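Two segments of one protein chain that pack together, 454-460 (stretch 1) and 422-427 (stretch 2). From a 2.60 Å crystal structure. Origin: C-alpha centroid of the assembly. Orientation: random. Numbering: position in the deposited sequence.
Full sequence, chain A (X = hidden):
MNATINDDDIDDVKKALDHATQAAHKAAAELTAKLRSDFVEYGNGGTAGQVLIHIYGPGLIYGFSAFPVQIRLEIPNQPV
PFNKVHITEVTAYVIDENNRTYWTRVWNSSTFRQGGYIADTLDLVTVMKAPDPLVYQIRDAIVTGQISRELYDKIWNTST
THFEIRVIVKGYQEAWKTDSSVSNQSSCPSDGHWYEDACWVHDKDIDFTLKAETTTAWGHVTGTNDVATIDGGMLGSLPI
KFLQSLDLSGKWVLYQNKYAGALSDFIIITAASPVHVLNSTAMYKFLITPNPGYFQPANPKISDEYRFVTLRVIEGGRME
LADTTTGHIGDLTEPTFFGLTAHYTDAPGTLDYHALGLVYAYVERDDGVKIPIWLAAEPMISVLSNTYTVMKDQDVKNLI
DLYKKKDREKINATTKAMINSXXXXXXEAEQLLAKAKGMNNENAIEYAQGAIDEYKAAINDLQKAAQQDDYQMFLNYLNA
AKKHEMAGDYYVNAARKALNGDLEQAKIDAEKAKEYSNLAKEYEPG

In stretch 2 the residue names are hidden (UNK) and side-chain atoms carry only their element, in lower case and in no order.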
ATOM      1  N   GLU A 454      19.775  22.466  14.705  1.00 36.13           N
ATOM      2  CA  GLU A 454      19.845  21.306  15.585  1.00 35.43           C
ATOM      3  C   GLU A 454      21.209  21.208  16.261  1.00 34.82           C
ATOM      4  O   GLU A 454      21.296  21.052  17.495  1.00 34.29           O
ATOM      5  CB  GLU A 454      19.501  20.020  14.843  1.00 35.18           C
ATOM      6  CG  GLU A 454      18.028  19.907  14.522  1.00 36.77           C
ATOM      7  CD  GLU A 454      17.136  20.039  15.764  1.00 39.67           C
ATOM      8  OE1 GLU A 454      17.314  19.310  16.769  1.00 38.02           O
ATOM      9  OE2 GLU A 454      16.220  20.886  15.734  1.00 43.50           O
ATOM     10  N   TYR A 455      22.261  21.317  15.446  1.00 33.99           N
ATOM     11  CA  TYR A 455      23.625  21.261  15.939  1.00 33.18           C
ATOM     12  C   TYR A 455      23.829  22.355  16.965  1.00 33.24           C
ATOM     13  O   TYR A 455      24.395  22.107  18.020  1.00 33.08           O
ATOM     14  CB  TYR A 455      24.622  21.406  14.798  1.00 32.77           C
ATOM     15  CG  TYR A 455      24.661  20.211  13.861  1.00 32.03           C
ATOM     16  CD1 TYR A 455      24.808  20.376  12.486  1.00 30.32           C
ATOM     17  CD2 TYR A 455      24.553  18.917  14.350  1.00 31.50           C
ATOM     18  CE1 TYR A 455      24.861  19.292  11.628  1.00 28.92           C
ATOM     19  CE2 TYR A 455      24.603  17.818  13.495  1.00 30.31           C
ATOM     20  CZ  TYR A 455      24.755  18.012  12.137  1.00 29.39           C
ATOM     21  OH  TYR A 455      24.800  16.914  11.299  1.00 27.25           O
ATOM     22  N   LYS A 456      23.357  23.563  16.650  1.00 33.46           N
ATOM     23  CA  LYS A 456      23.392  24.703  17.586  1.00 33.42           C
ATOM     24  C   LYS A 456      22.736  24.356  18.916  1.00 32.92           C
ATOM     25  O   LYS A 456      23.240  24.727  19.981  1.00 33.26           O
ATOM     26  CB  LYS A 456      22.684  25.936  17.005  1.00 33.78           C
ATOM     27  CG  LYS A 456      23.489  26.832  16.036  1.00 35.08           C
ATOM     28  CD  LYS A 456      22.989  28.274  16.224  1.00 39.68           C
ATOM     29  CE  LYS A 456      22.756  29.030  14.922  1.00 43.61           C
ATOM     30  NZ  LYS A 456      23.731  30.167  14.735  1.00 46.79           N
ATOM     31  N   ALA A 457      21.606  23.662  18.871  1.00 32.05           N
ATOM     32  CA  ALA A 457      20.943  23.286  20.122  1.00 31.83           C
ATOM     33  C   ALA A 457      21.801  22.307  20.917  1.00 31.83           C
ATOM     34  O   ALA A 457      21.829  22.338  22.156  1.00 32.22           O
ATOM     35  CB  ALA A 457      19.587  22.674  19.849  1.00 31.75           C
ATOM     36  N   ALA A 458      22.471  21.410  20.202  1.00 31.12           N
ATOM     37  CA  ALA A 458      23.300  20.419  20.842  1.00 30.79           C
ATOM     38  C   ALA A 458      24.486  21.092  21.503  1.00 30.84           C
ATOM     39  O   ALA A 458      24.817  20.794  22.650  1.00 30.55           O
ATOM     40  CB  ALA A 458      23.762  19.403  19.838  1.00 31.19           C
ATOM     41  N   ILE A 459      25.131  22.002  20.779  1.00 31.10           N
ATOM     42  CA  ILE A 459      26.224  22.757  21.359  1.00 31.50           C
ATOM     43  C   ILE A 459      25.780  23.450  22.645  1.00 32.02           C
ATOM     44  O   ILE A 459      26.538  23.537  23.590  1.00 32.43           O
ATOM     45  CB  ILE A 459      26.816  23.792  20.399  1.00 31.26           C
ATOM     46  CG1 ILE A 459      27.577  23.088  19.268  1.00 30.96           C
ATOM     47  CG2 ILE A 459      27.764  24.720  21.171  1.00 31.30           C
ATOM     48  CD1 ILE A 459      28.350  24.021  18.355  1.00 29.52           C
ATOM     49  N   ASN A 460      24.544  23.919  22.687  1.00 32.43           N
ATOM     50  CA  ASN A 460      24.058  24.615  23.848  1.00 32.62           C
ATOM     51  C   ASN A 460      23.825  23.664  24.993  1.00 33.37           C
ATOM     52  O   ASN A 460      24.132  23.974  26.150  1.00 33.78           O
ATOM     53  CB  ASN A 460      22.759  25.340  23.525  1.00 32.69           C
ATOM     54  CG  ASN A 460      22.329  26.254  24.634  1.00 32.23           C
ATOM     55  OD1 ASN A 460      23.002  27.235  24.935  1.00 32.64           O
ATOM     56  ND2 ASN A 460      21.213  25.926  25.272  1.00 33.85           N
ATOM     57  N   UNK A 422      31.084  19.708  16.724  1.00 37.19           N
ATOM     58  CA  UNK A 422      29.773  20.162  16.270  1.00 37.27           C
ATOM     59  C   UNK A 422      29.869  21.459  15.472  1.00 38.53           C
ATOM     60  O   UNK A 422      29.183  21.641  14.458  1.00 38.55           O
ATOM     61  c   UNK A 422      27.697  19.201  19.391  1.00 32.77           C
ATOM     62  c   UNK A 422      27.699  18.092  17.156  1.00 33.56           C
ATOM     63  c   UNK A 422      28.816  20.329  17.444  1.00 36.54           C
ATOM     64  c   UNK A 422      28.462  18.994  18.107  1.00 34.53           C
ATOM     65  N   UNK A 423      30.720  22.369  15.933  1.00 39.78           N
ATOM     66  CA  UNK A 423      30.983  23.579  15.184  1.00 40.92           C
ATOM     67  C   UNK A 423      31.408  23.204  13.771  1.00 41.69           C
ATOM     68  O   UNK A 423      31.021  23.851  12.791  1.00 41.73           O
ATOM     69  n   UNK A 423      32.019  26.889  18.693  1.00 44.21           N
ATOM     70  o   UNK A 423      33.545  25.354  18.044  1.00 45.85           O
ATOM     71  c   UNK A 423      31.507  25.517  16.749  1.00 42.88           C
ATOM     72  c   UNK A 423      32.062  24.400  15.875  1.00 41.09           C
ATOM     73  c   UNK A 423      32.449  25.917  17.887  1.00 45.03           C
ATOM     74  N   UNK A 424      32.194  22.141  13.663  1.00 42.31           N
ATOM     75  CA  UNK A 424      32.638  21.705  12.355  1.00 43.26           C
ATOM     76  C   UNK A 424      31.475  21.184  11.526  1.00 42.88           C
ATOM     77  O   UNK A 424      31.326  21.555  10.373  1.00 43.51           O
ATOM     78  c   UNK A 424      33.736  20.651  12.471  1.00 43.85           C
ATOM     79  o   UNK A 424      34.840  20.261   8.963  1.00 56.10           O
ATOM     80  c   UNK A 424      34.461  20.808  10.021  1.00 53.69           C
ATOM     81  c   UNK A 424      34.005  19.904  11.176  1.00 47.83           C
ATOM     82  o   UNK A 424      34.432  22.059  10.157  1.00 56.35           O
ATOM     83  N   UNK A 425      30.644  20.331  12.106  1.00 42.55           N
ATOM     84  CA  UNK A 425      29.442  19.855  11.415  1.00 42.26           C
ATOM     85  C   UNK A 425      28.543  21.017  10.984  1.00 42.58           C
ATOM     86  O   UNK A 425      27.900  20.962   9.943  1.00 42.14           O
ATOM     87  c   UNK A 425      27.599  15.895  13.302  1.00 41.48           C
ATOM     88  c   UNK A 425      29.305  17.457  12.291  1.00 41.95           C
ATOM     89  c   UNK A 425      28.673  18.852  12.289  1.00 41.92           C
ATOM     90  c   UNK A 425      28.913  16.641  13.500  1.00 42.20           C
ATOM     91  n   UNK A 425      27.821  14.576  12.668  1.00 40.94           N
ATOM     92  N   UNK A 426      28.505  22.070  11.794  1.00 43.32           N
ATOM     93  CA  UNK A 426      27.771  23.270  11.435  1.00 44.08           C
ATOM     94  C   UNK A 426      28.365  23.938  10.202  1.00 45.15           C
ATOM     95  O   UNK A 426      27.636  24.351   9.300  1.00 44.73           O
ATOM     96  c   UNK A 426      27.734  24.262  12.595  1.00 43.89           C
ATOM     97  c   UNK A 426      26.628  24.684  14.851  1.00 42.52           C
ATOM     98  c   UNK A 426      27.287  25.616  12.117  1.00 43.53           C
ATOM     99  c   UNK A 426      26.761  23.764  13.660  1.00 43.83           C
ATOM    100  N   UNK A 427      29.689  24.048  10.168  1.00 46.66           N
ATOM    101  CA  UNK A 427      30.366  24.619   9.008  1.00 48.56           C
ATOM    102  C   UNK A 427      29.932  23.950   7.714  1.00 49.03           C
ATOM    103  O   UNK A 427      29.867  24.606   6.674  1.00 49.83           O
ATOM    104  o   UNK A 427      31.726  26.411  10.586  1.00 55.16           O
ATOM    105  c   UNK A 427      31.891  24.519   9.133  1.00 49.25           C
ATOM    106  c   UNK A 427      32.457  25.469  10.180  1.00 52.11           C
ATOM    107  o   UNK A 427      33.623  25.273  10.604  1.00 55.02           O
TER

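Position 422 carries four side-chain carbons and no heteroatom, forked at the second carbon, so that a single CB leads to a branch point with two terminal methyls. Its CA-to-CB bond points toward stretch 1, and CB lies 3.5 Å from CG1 of Ile-459. A chain of four carbons forked at the second is that of leucine, and the residue is Leu-422. Its chi1 and chi2 lie in the m and t wells. CD1 of Leu-422 sits 4.0 Å from CB of Ala-458, while CD2 comes within 4.3 Å of CD2 of Tyr-455, so the two methyls of the fork meet different neighbours along the facing helix.

Position 423 has three side-chain carbons, the third bearing one oxygen and one nitrogen, an unbranched chain closed by an amide. Its CA-to-CB bond points away from stretch 1, and the contact is marginal: CD1 of Ile-459 lies 3.8 Å from the backbone N of position 423. This is glutamine, Gln-423. CD1 of Ile-459 is also 3.8 Å from CG of Gln-423. The aliphatic stem thus borders the apolar surface.

At position 424 three carbons again form a chain, but the third carries two oxygens, a carboxylate. The side chain is out of reach of stretch 1 and touches nothing there. The residue is Glu-424, exposed on the far side of its helix.

Position 425 shows four carbons in a row ending in a nitrogen, without a fork. CB lies 4.0 Å from the centroid of the Tyr-455 ring and 16° off its normal, over the face, and a carbon next to the terminal nitrogen approaches CE2 of Tyr-455. The long chain ending in an amine identifies Lys-425. Its CE is 3.6 Å from CE2 of Tyr-455, so CB and CE both pack against the tyrosine; NZ is hydrogen-bonded elsewhere in the structure.

Position 426 has four carbons, forked at the first, with one arm two carbons long. CA-to-CB points sideways, yet the end of the side chain comes nearer: a carbon of the longer arm lies against CB of Tyr-455, and this arm reaches Lys-456 and Ile-459. Beta-branching with unequal arms means isoleucine, Ile-426. Its CG1 is 3.4 Å from CB of Tyr-455, and its CD1 is 3.9 Å from the backbone N of Lys-456 and 4.0 Å from CD1 of Ile-459.

Position 427 has two carbons, the second with two oxygens, a short carboxylate that is out of reach of stretch 1. It is Asp-427, exposed and without a partner on the facing helix.

The two helices run nearly antiparallel, at 167°, with their axes 9.4 Å apart at closest approach, and together bury 403 Å². No hydrogen bond crosses between them; backbone hydrogen bonds run within each helix, as in Ile-426 N to Leu-422 O at 2.8 Å and Ile-459 N to Tyr-455 O at 2.9 Å. The contact is therefore carried by apolar packing. Tyr-455 touches Leu-422, Lys-425 and Ile-426, while Ile-459 packs against Leu-422 and Ile-426, and the carboxylates of Glu-424 and Asp-427 remain outside.

Stretch 2, residues 422-427: LQEKID
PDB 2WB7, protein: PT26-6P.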